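Local coordinates for putative uncharacterized protein (Chromobacterium violaceum, PDB 4RMM) that probably hydrolyses acyl-CoA thioesters as a dimeric hotdog-fold thioesterase, although its true substrate is not established, at residues D10-K15 / L78-E83; G64-F69 / L95-P100; P88-F93 / A140-T145. One frame throughout, in Å; residues are numbered along the deposited sequence.

Contact 1 of 3, residues D10-K15 / L78-E83; sequences DLRDRK and LMWNRE
At the C-terminal end of the long hotdog helix 67-80, W80 and the carbonyl groups that follow it receive R12 from the last turn of the N-terminal helix 6-13. The arginine does two jobs with two parts of one chain. Its CG is anti to the backbone N (chi1 179°), which lays that methylene over the six-membered ring of the indole: a CH-pi contact, with R12 CG 3.9 Å from the centroid of that ring of W80 and almost exactly on the ring normal. Further out the chain bends at chi3 (-44°), carrying NE round past the tryptophan toward the backbone beyond it. There M79 O and W80 O lie over one face of the guanidinium, and R82 O is at its edge. R12 NH2 donates to R82 O at 2.6 Å, a weak bond because the angle at the hydrogen is only 128°. R12 NE is buried here without a polar partner. The gathering of carbonyl oxygens at a helix C terminus probably offers the cation a favourable potential, and the carboxylate of E83 may add to it from a distance, its OE2 being 5.8 Å from R12 NH1. K15 crosses the indole at about a right angle, its CD 4.1 Å from W80 CZ2. K15, the first residue past the helix, closes it in a Schellman motif, with positive phi and K15 N bonded to R12 O at 2.6 Å. Y17 and I20 also pack on W80. The whole is a worked case of an arginine divided between an aromatic face and a helix C terminus, joining an N-terminal helix to the central helix of a hotdog fold.

Contact 2 of 3, residues G64-F69 / L95-P100; sequences GLIGGF and LDYLRP
Y97 turns its CG anti to its own carbonyl carbon (chi1 -74°), and I66 holds CG1 between its backbone N and carbonyl carbon, the crowded position (chi1 54°); with these rotamers the two side chains slide past each other in opposite directions. The phenol edge then reaches the peptide that leads into helix 67-80. I66 N donates to Y97 OH at 2.9 Å, nearly straight at 170°, and approaches within the plane of the phenol ring. I66 occupies the N-cap position, so the tyrosine is tied to the very start of the helix. I66 CG1 packs 3.6 Å from Y97 CE1, and G64 O lies near the ring plane, 3.5 Å from the same carbon. The hydrogen bond fixes where the hydroxyl end sits, and the contacts at CE1 pack one edge of the ring. The hydroxyl has a stronger polar partner as well, E71 of the second subunit, whose carboxylate also accepts a hydrogen bond from G67 N. One acidic group from the partner chain therefore ties together the helix start and the tyrosine on the strand. Next to the polar cluster, L95 adds an apolar contact: its CD2 is 3.6 Å from G67 CA, a close approach to a residue with no side chain, and 4.3 Å from I66 CG1. A helix N terminus meeting the partner chain in this way is consistent with the interface active sites of PaaI-like hotdog thioesterases. Helix 67-80 begins here over strand 89-97, with I66 and L95 both reaching A136 on the adjacent strand 136-143, and L95 and D96 continue the sheet into the second subunit by antiparallel pairing.

Contact 3 of 3, residues P88-F93 / A140-T145; sequences PKIVDF and AHFLLT
Strands 89-93 and 140-143 run antiparallel, their axes at 146°, and a classic beta bulge interrupts their register: V91 and D92 together face the single residue H141, between the non-hydrogen-bonded pairs I90 with F142 and F93 with A140. On one flank of the bulge K89 and L143 form a hydrogen-bonded pair, short in one direction, with L143 N 2.6 Å from K89 O. At the bulge itself V91 N donates to H141 O at 2.8 Å, and H141 N to the carbonyl of D92. The offset brings the D92 carboxylate beside the imidazole. With CG between the backbone N and the carbonyl carbon (chi1 62°), D92 accepts from H141 ND1 through both oxygens, unequally: the bond to OD2 is 3.1 Å long, nearly straight at 173°, lies in the ring plane and uses the syn lone pair, whereas that to OD1 is weak and bent. The carboxylate plane stands steeply to the ring, yet this grip should fix the turn of the imidazole, which also meets the ring of H121 edge-to-face. V91 CG2 also touches L143 CB, at 4.3 Å. I90, F93, A140 and F142 line the opposite face of the sheet. I90 crosses the F142 ring with its CB 3.7 Å from F142 CE2 and CG1 over one face toward the rim. A140 CB meets the edge of the F93 ring, 4.1 Å from CD1. P88, just before the strand, brings its CG within 4.1 Å of F142 CD2. The apolar face is turned to helix 67-80, where L78 receives F142 and E71 touches I90 and F93; M79 receives P88. Strand 136-143 goes on to pair with strand 119-127, while D92 and F93 pair with a strand of the second subunit.

Helix 67-80 links the three: contacts 1 and 2 lie at its two ends, their centres 26 Å apart and nearest atoms about 11 Å, and contact 3 packs against it. Contact 3 touches both. L78 CD1 packs 3.4 Å from F142 CG at the end by contact 1, and G67 O lies 3.6 Å from F93 CZ at the end by contact 2. Contacts 2 and 3 share strand 89-97 and both reach the second subunit, where an interface active site would be expected by family resemblance; neither segment of contact 1 touches the second subunit, and it joins the N-terminal helix to the far end of helix 67-80.

Contact 1 of 3, residues D10-K15 / L78-E83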
loop_
_atom_site.group_PDB
_atom_site.type_symbol
_atom_site.label_atom_id
_atom_site.label_comp_id
_atom_site.label_asym_id
_atom_site.label_seq_id
_atom_site.Cartn_x
_atom_site.Cartn_y
_atom_site.Cartn_z
ATOM N N ASP A 10 3.113 -6.078 -24.935
ATOM C CA ASP A 10 2.215 -5.729 -26.024
ATOM C C ASP A 10 1.470 -4.426 -25.737
ATOM O O ASP A 10 1.247 -3.617 -26.639
ATOM C CB ASP A 10 1.220 -6.871 -26.243
ATOM C CG ASP A 10 0.005 -6.443 -27.039
ATOM O OD1 ASP A 10 0.173 -5.933 -28.166
ATOM O OD2 ASP A 10 -1.122 -6.620 -26.531
ATOM N N LEU A 11 1.083 -4.227 -24.481
ATOM C CA LEU A 11 0.367 -3.019 -24.091
ATOM C C LEU A 11 1.299 -1.836 -23.861
ATOM O O LEU A 11 0.869 -0.687 -23.920
ATOM C CB LEU A 11 -0.474 -3.276 -22.837
ATOM C CG LEU A 11 -1.911 -3.749 -23.086
ATOM C CD1 LEU A 11 -1.908 -5.030 -23.901
ATOM C CD2 LEU A 11 -2.619 -3.963 -21.761
ATOM N N ARG A 12 2.572 -2.110 -23.598
ATOM C CA ARG A 12 3.531 -1.031 -23.395
ATOM C C ARG A 12 3.754 -0.362 -24.741
ATOM O O ARG A 12 3.493 0.829 -24.914
ATOM C CB ARG A 12 4.871 -1.567 -22.896
ATOM C CG ARG A 12 5.909 -0.474 -22.696
ATOM C CD ARG A 12 7.316 -1.022 -22.771
ATOM N NE ARG A 12 7.438 -2.272 -22.031
ATOM C CZ ARG A 12 8.592 -2.855 -21.734
ATOM N NH1 ARG A 12 9.738 -2.300 -22.111
ATOM N NH2 ARG A 12 8.599 -3.997 -21.061
ATOM N N ASP A 13 4.242 -1.151 -25.693
ATOM C CA ASP A 13 4.513 -0.670 -27.040
ATOM C C ASP A 13 3.300 0.044 -27.629
ATOM O O ASP A 13 3.438 0.962 -28.434
ATOM C CB ASP A 13 4.903 -1.846 -27.938
ATOM C CG ASP A 13 5.186 -1.421 -29.363
ATOM O OD1 ASP A 13 6.115 -0.615 -29.570
ATOM O OD2 ASP A 13 4.479 -1.893 -30.278
ATOM N N ARG A 14 2.112 -0.381 -27.214
ATOM C CA ARG A 14 0.868 0.201 -27.701
ATOM C C ARG A 14 0.431 1.405 -26.865
ATOM O O ARG A 14 -0.574 2.048 -27.170
ATOM C CB ARG A 14 -0.231 -0.864 -27.692
ATOM C CG ARG A 14 -1.532 -0.437 -28.354
ATOM C CD ARG A 14 -2.554 -1.565 -28.321
ATOM N NE ARG A 14 -3.737 -1.260 -29.122
ATOM C CZ ARG A 14 -4.764 -2.088 -29.282
ATOM N NH1 ARG A 14 -4.758 -3.277 -28.694
ATOM N NH2 ARG A 14 -5.798 -1.731 -30.034
ATOM N N LYS A 15 1.188 1.703 -25.814
ATOM C CA LYS A 15 0.878 2.824 -24.932
ATOM C C LYS A 15 -0.573 2.777 -24.460
ATOM O O LYS A 15 -1.210 3.816 -24.287
ATOM C CB LYS A 15 1.138 4.152 -25.648
ATOM C CG LYS A 15 2.490 4.233 -26.325
ATOM C CD LYS A 15 3.610 3.934 -25.354
ATOM C CE LYS A 15 4.939 3.834 -26.072
ATOM N NZ LYS A 15 6.032 3.441 -25.145
ATOM N N LEU A 78 9.078 0.236 -13.047
ATOM C CA LEU A 78 10.185 -0.684 -13.282
ATOM C C LEU A 78 9.969 -1.573 -14.491
ATOM O O LEU A 78 10.859 -1.710 -15.328
ATOM C CB LEU A 78 10.416 -1.567 -12.054
ATOM C CG LEU A 78 11.835 -1.574 -11.485
ATOM C CD1 LEU A 78 11.924 -2.615 -10.390
ATOM C CD2 LEU A 78 12.842 -1.882 -12.574
HETATM N N MSE A 79 8.796 -2.191 -14.581
HETATM C CA MSE A 79 8.535 -3.072 -15.703
HETATM C C MSE A 79 8.188 -2.322 -16.979
HETATM O O MSE A 79 8.144 -2.905 -18.059
HETATM C CB MSE A 79 7.461 -4.113 -15.350
HETATM C CG MSE A 79 6.222 -3.621 -14.649
HETATM SE SE MSE A 79 5.074 -5.141 -14.195
HETATM C CE MSE A 79 6.036 -5.816 -12.681
ATOM N N TRP A 80 7.959 -1.020 -16.856
ATOM C CA TRP A 80 7.661 -0.199 -18.020
ATOM C C TRP A 80 9.005 0.221 -18.600
ATOM O O TRP A 80 9.159 0.372 -19.809
ATOM C CB TRP A 80 6.854 1.033 -17.610
ATOM C CG TRP A 80 6.470 1.907 -18.760
ATOM C CD1 TRP A 80 7.231 2.883 -19.345
ATOM C CD2 TRP A 80 5.240 1.872 -19.485
ATOM N NE1 TRP A 80 6.547 3.457 -20.387
ATOM C CE2 TRP A 80 5.314 2.853 -20.497
ATOM C CE3 TRP A 80 4.069 1.105 -19.381
ATOM C CZ2 TRP A 80 4.274 3.091 -21.399
ATOM C CZ3 TRP A 80 3.029 1.338 -20.280
ATOM C CH2 TRP A 80 3.141 2.324 -21.273
ATOM N N ASN A 81 9.981 0.383 -17.715
ATOM C CA ASN A 81 11.323 0.776 -18.104
ATOM C C ASN A 81 12.251 -0.421 -18.292
ATOM O O ASN A 81 13.444 -0.246 -18.541
ATOM C CB ASN A 81 11.912 1.715 -17.049
ATOM C CG ASN A 81 11.263 3.091 -17.056
ATOM O OD1 ASN A 81 10.058 3.237 -16.833
ATOM N ND2 ASN A 81 12.070 4.111 -17.311
ATOM N N ARG A 82 11.717 -1.633 -18.171
ATOM C CA ARG A 82 12.543 -2.828 -18.333
ATOM C C ARG A 82 11.973 -3.892 -19.250
ATOM O O ARG A 82 10.889 -3.743 -19.817
ATOM C CB ARG A 82 12.846 -3.477 -16.978
ATOM C CG ARG A 82 13.905 -2.762 -16.160
ATOM C CD ARG A 82 14.431 -3.631 -15.018
ATOM N NE ARG A 82 15.279 -4.736 -15.474
ATOM C CZ ARG A 82 14.834 -5.931 -15.857
ATOM N NH1 ARG A 82 13.534 -6.200 -15.845
ATOM N NH2 ARG A 82 15.696 -6.863 -16.250
ATOM N N GLU A 83 12.733 -4.971 -19.389
ATOM C CA GLU A 83 12.346 -6.101 -20.216
ATOM C C GLU A 83 11.197 -6.817 -19.513
ATOM O O GLU A 83 11.331 -7.271 -18.374
ATOM C CB GLU A 83 13.552 -7.027 -20.417
ATOM C CG GLU A 83 14.705 -6.381 -21.204
ATOM C CD GLU A 83 15.291 -5.154 -20.517
ATOM O OE1 GLU A 83 15.900 -5.309 -19.435
ATOM O OE2 GLU A 83 15.137 -4.036 -21.061
#

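Contact 2 of 3, residues G64-F69 / L95-P100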
loop_
_atom_site.group_PDB
_atom_site.type_symbol
_atom_site.label_atom_id
_atom_site.label_comp_id
_atom_site.label_asym_id
_atom_site.label_seq_id
_atom_site.Cartn_x
_atom_site.Cartn_y
_atom_site.Cartn_z
ATOM N N GLY A 64 -6.168 9.026 4.130
ATOM C CA GLY A 64 -5.245 9.533 3.132
ATOM C C GLY A 64 -4.155 8.535 2.772
ATOM O O GLY A 64 -3.122 8.923 2.212
ATOM N N LEU A 65 -4.383 7.255 3.089
ATOM C CA LEU A 65 -3.412 6.207 2.796
ATOM C C LEU A 65 -3.195 6.066 1.303
ATOM O O LEU A 65 -4.153 6.057 0.533
ATOM C CB LEU A 65 -3.875 4.856 3.363
ATOM C CG LEU A 65 -4.195 4.772 4.855
ATOM C CD1 LEU A 65 -4.357 3.306 5.247
ATOM C CD2 LEU A 65 -3.087 5.423 5.674
ATOM N N ILE A 66 -1.931 5.941 0.905
ATOM C CA ILE A 66 -1.555 5.797 -0.497
ATOM C C ILE A 66 -0.426 4.789 -0.702
ATOM O O ILE A 66 0.120 4.673 -1.795
ATOM C CB ILE A 66 -1.102 7.153 -1.117
ATOM C CG1 ILE A 66 0.002 7.773 -0.267
ATOM C CG2 ILE A 66 -2.303 8.110 -1.228
ATOM C CD1 ILE A 66 0.491 9.120 -0.783
ATOM N N GLY A 67 -0.095 4.050 0.350
ATOM C CA GLY A 67 0.970 3.066 0.256
ATOM C C GLY A 67 0.817 2.109 -0.896
ATOM O O GLY A 67 1.779 1.834 -1.608
ATOM N N GLY A 68 -0.396 1.598 -1.075
ATOM C CA GLY A 68 -0.653 0.677 -2.175
ATOM C C GLY A 68 -0.394 1.312 -3.530
ATOM O O GLY A 68 0.193 0.700 -4.408
ATOM N N PHE A 69 -0.833 2.553 -3.697
ATOM C CA PHE A 69 -0.657 3.301 -4.947
ATOM C C PHE A 69 0.812 3.496 -5.271
ATOM O O PHE A 69 1.265 3.153 -6.352
ATOM C CB PHE A 69 -1.338 4.665 -4.811
ATOM C CG PHE A 69 -0.915 5.667 -5.844
ATOM C CD1 PHE A 69 -1.241 5.488 -7.186
ATOM C CD2 PHE A 69 -0.213 6.813 -5.466
ATOM C CE1 PHE A 69 -0.877 6.439 -8.147
ATOM C CE2 PHE A 69 0.154 7.771 -6.411
ATOM C CZ PHE A 69 -0.180 7.585 -7.761
ATOM N N LEU A 95 7.726 4.628 3.087
ATOM C CA LEU A 95 6.940 5.795 2.734
ATOM C C LEU A 95 6.828 6.811 3.879
ATOM O O LEU A 95 6.568 6.429 5.020
ATOM C CB LEU A 95 5.529 5.328 2.338
ATOM C CG LEU A 95 4.416 6.307 1.941
ATOM C CD1 LEU A 95 4.780 7.054 0.672
ATOM C CD2 LEU A 95 3.145 5.521 1.701
ATOM N N ASP A 96 7.024 8.096 3.557
ATOM C CA ASP A 96 6.877 9.189 4.512
ATOM C C ASP A 96 5.779 10.117 4.032
ATOM O O ASP A 96 5.770 10.530 2.885
ATOM C CB ASP A 96 8.168 10.006 4.663
ATOM C CG ASP A 96 9.219 9.287 5.470
ATOM O OD1 ASP A 96 10.089 8.629 4.866
ATOM O OD2 ASP A 96 9.163 9.369 6.715
ATOM N N TYR A 97 4.849 10.439 4.914
ATOM C CA TYR A 97 3.753 11.336 4.598
ATOM C C TYR A 97 4.268 12.642 5.146
ATOM O O TYR A 97 4.486 12.776 6.353
ATOM C CB TYR A 97 2.474 10.893 5.311
ATOM C CG TYR A 97 1.844 9.654 4.694
ATOM C CD1 TYR A 97 0.747 9.764 3.834
ATOM C CD2 TYR A 97 2.351 8.373 4.959
ATOM C CE1 TYR A 97 0.171 8.640 3.253
ATOM C CE2 TYR A 97 1.774 7.234 4.384
ATOM C CZ TYR A 97 0.682 7.379 3.531
ATOM O OH TYR A 97 0.082 6.280 2.948
ATOM N N LEU A 98 4.487 13.590 4.238
ATOM C CA LEU A 98 5.051 14.897 4.570
ATOM C C LEU A 98 4.048 16.008 4.819
ATOM O O LEU A 98 4.228 16.820 5.717
ATOM C CB LEU A 98 6.017 15.312 3.449
ATOM C CG LEU A 98 7.107 14.255 3.241
ATOM C CD1 LEU A 98 7.973 14.630 2.077
ATOM C CD2 LEU A 98 7.935 14.113 4.526
ATOM N N ARG A 99 2.993 16.048 4.022
ATOM C CA ARG A 99 2.001 17.097 4.156
ATOM C C ARG A 99 0.624 16.573 3.818
ATOM O O ARG A 99 0.477 15.625 3.068
ATOM C CB ARG A 99 2.321 18.251 3.199
ATOM C CG ARG A 99 3.782 18.664 3.174
ATOM C CD ARG A 99 4.041 19.694 2.085
ATOM N NE ARG A 99 5.335 20.344 2.270
ATOM C CZ ARG A 99 6.506 19.728 2.137
ATOM N NH1 ARG A 99 6.547 18.439 1.809
ATOM N NH2 ARG A 99 7.634 20.395 2.346
ATOM N N PRO A 100 -0.411 17.206 4.365
ATOM C CA PRO A 100 -1.767 16.752 4.073
ATOM C C PRO A 100 -1.999 16.878 2.570
ATOM O O PRO A 100 -1.270 17.590 1.885
ATOM C CB PRO A 100 -2.631 17.727 4.872
ATOM C CG PRO A 100 -1.727 18.123 6.012
ATOM C CD PRO A 100 -0.413 18.317 5.330
#

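Contact 3 of 3, residues P88-F93 / A140-T145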
loop_
_atom_site.group_PDB
_atom_site.type_symbol
_atom_site.label_atom_id
_atom_site.label_comp_id
_atom_site.label_asym_id
_atom_site.label_seq_id
_atom_site.Cartn_x
_atom_site.Cartn_y
_atom_site.Cartn_z
ATOM N N PRO A 88 9.193 -7.986 -11.587
ATOM C CA PRO A 88 10.308 -7.948 -10.630
ATOM C C PRO A 88 9.791 -8.233 -9.227
ATOM O O PRO A 88 8.599 -8.093 -8.964
ATOM C CB PRO A 88 10.843 -6.526 -10.777
ATOM C CG PRO A 88 9.622 -5.748 -11.163
ATOM C CD PRO A 88 8.970 -6.658 -12.183
ATOM N N LYS A 89 10.682 -8.649 -8.333
ATOM C CA LYS A 89 10.289 -8.960 -6.968
ATOM C C LYS A 89 10.719 -7.867 -6.003
ATOM O O LYS A 89 11.897 -7.486 -5.945
ATOM C CB LYS A 89 10.891 -10.301 -6.532
ATOM C CG LYS A 89 10.526 -11.475 -7.438
ATOM C CD LYS A 89 11.289 -12.732 -7.037
ATOM C CE LYS A 89 11.187 -13.826 -8.097
ATOM N NZ LYS A 89 12.107 -14.973 -7.801
ATOM N N ILE A 90 9.756 -7.379 -5.235
ATOM C CA ILE A 90 10.015 -6.335 -4.267
ATOM C C ILE A 90 10.636 -6.916 -3.015
ATOM O O ILE A 90 10.259 -8.005 -2.568
ATOM C CB ILE A 90 8.716 -5.579 -3.911
ATOM C CG1 ILE A 90 9.015 -4.470 -2.903
ATOM C CG2 ILE A 90 7.650 -6.572 -3.405
ATOM C CD1 ILE A 90 8.016 -3.329 -2.950
ATOM N N VAL A 91 11.608 -6.190 -2.460
ATOM C CA VAL A 91 12.305 -6.613 -1.265
ATOM C C VAL A 91 11.794 -5.800 -0.088
ATOM O O VAL A 91 11.431 -6.363 0.963
ATOM C CB VAL A 91 13.835 -6.447 -1.444
ATOM C CG1 VAL A 91 14.544 -6.567 -0.106
ATOM C CG2 VAL A 91 14.344 -7.515 -2.397
ATOM N N ASP A 92 11.754 -4.480 -0.257
ATOM C CA ASP A 92 11.249 -3.594 0.784
ATOM C C ASP A 92 10.660 -2.316 0.202
ATOM O O ASP A 92 10.877 -1.988 -0.952
ATOM C CB ASP A 92 12.326 -3.261 1.839
ATOM C CG ASP A 92 13.513 -2.545 1.264
ATOM O OD1 ASP A 92 13.323 -1.558 0.523
ATOM O OD2 ASP A 92 14.647 -2.956 1.573
ATOM N N PHE A 93 9.911 -1.602 1.028
ATOM C CA PHE A 93 9.228 -0.383 0.618
ATOM C C PHE A 93 9.010 0.524 1.813
ATOM O O PHE A 93 8.461 0.084 2.825
ATOM C CB PHE A 93 7.876 -0.755 0.021
ATOM C CG PHE A 93 6.954 0.398 -0.157
ATOM C CD1 PHE A 93 7.030 1.210 -1.314
ATOM C CD2 PHE A 93 5.975 0.658 0.781
ATOM C CE1 PHE A 93 6.126 2.248 -1.507
ATOM C CE2 PHE A 93 5.061 1.702 0.590
ATOM C CZ PHE A 93 5.133 2.497 -0.553
ATOM N N ALA A 140 11.682 2.100 -2.856
ATOM C CA ALA A 140 11.511 0.662 -2.972
ATOM C C ALA A 140 12.707 -0.023 -3.633
ATOM O O ALA A 140 13.350 0.552 -4.508
ATOM C CB ALA A 140 10.248 0.379 -3.764
ATOM N N HIS A 141 12.998 -1.246 -3.196
ATOM C CA HIS A 141 14.091 -2.042 -3.739
ATOM C C HIS A 141 13.488 -3.270 -4.373
ATOM O O HIS A 141 12.626 -3.920 -3.783
ATOM C CB HIS A 141 15.064 -2.493 -2.642
ATOM C CG HIS A 141 15.825 -1.374 -2.008
ATOM N ND1 HIS A 141 15.861 -1.172 -0.644
ATOM C CD2 HIS A 141 16.579 -0.388 -2.551
ATOM C CE1 HIS A 141 16.601 -0.114 -0.376
ATOM N NE2 HIS A 141 17.050 0.382 -1.518
ATOM N N PHE A 142 13.943 -3.589 -5.578
ATOM C CA PHE A 142 13.446 -4.754 -6.275
ATOM C C PHE A 142 14.584 -5.651 -6.693
ATOM O O PHE A 142 15.704 -5.200 -6.934
ATOM C CB PHE A 142 12.654 -4.365 -7.521
ATOM C CG PHE A 142 11.363 -3.654 -7.233
ATOM C CD1 PHE A 142 11.359 -2.302 -6.887
ATOM C CD2 PHE A 142 10.146 -4.328 -7.336
ATOM C CE1 PHE A 142 10.166 -1.627 -6.651
ATOM C CE2 PHE A 142 8.939 -3.667 -7.102
ATOM C CZ PHE A 142 8.952 -2.310 -6.760
ATOM N N LEU A 143 14.281 -6.936 -6.780
ATOM C CA LEU A 143 15.260 -7.916 -7.194
ATOM C C LEU A 143 14.868 -8.300 -8.612
ATOM O O LEU A 143 13.729 -8.669 -8.864
ATOM C CB LEU A 143 15.193 -9.132 -6.275
ATOM C CG LEU A 143 16.267 -10.174 -6.550
ATOM C CD1 LEU A 143 17.617 -9.638 -6.103
ATOM C CD2 LEU A 143 15.916 -11.454 -5.820
ATOM N N LEU A 144 15.808 -8.215 -9.539
ATOM C CA LEU A 144 15.507 -8.531 -10.924
ATOM C C LEU A 144 16.209 -9.752 -11.449
ATOM O O LEU A 144 17.204 -10.201 -10.900
ATOM C CB LEU A 144 15.894 -7.359 -11.805
ATOM C CG LEU A 144 15.405 -6.013 -11.294
ATOM C CD1 LEU A 144 16.311 -4.935 -11.826
ATOM C CD2 LEU A 144 13.963 -5.801 -11.702
ATOM N N THR A 145 15.678 -10.284 -12.540
ATOM C CA THR A 145 16.276 -11.436 -13.184
ATOM C C THR A 145 16.620 -10.946 -14.570
ATOM O O THR A 145 16.123 -11.454 -15.574
ATOM C CB THR A 145 15.292 -12.610 -13.291
ATOM O OG1 THR A 145 14.373 -12.378 -14.364
ATOM C CG2 THR A 145 14.520 -12.758 -12.000
#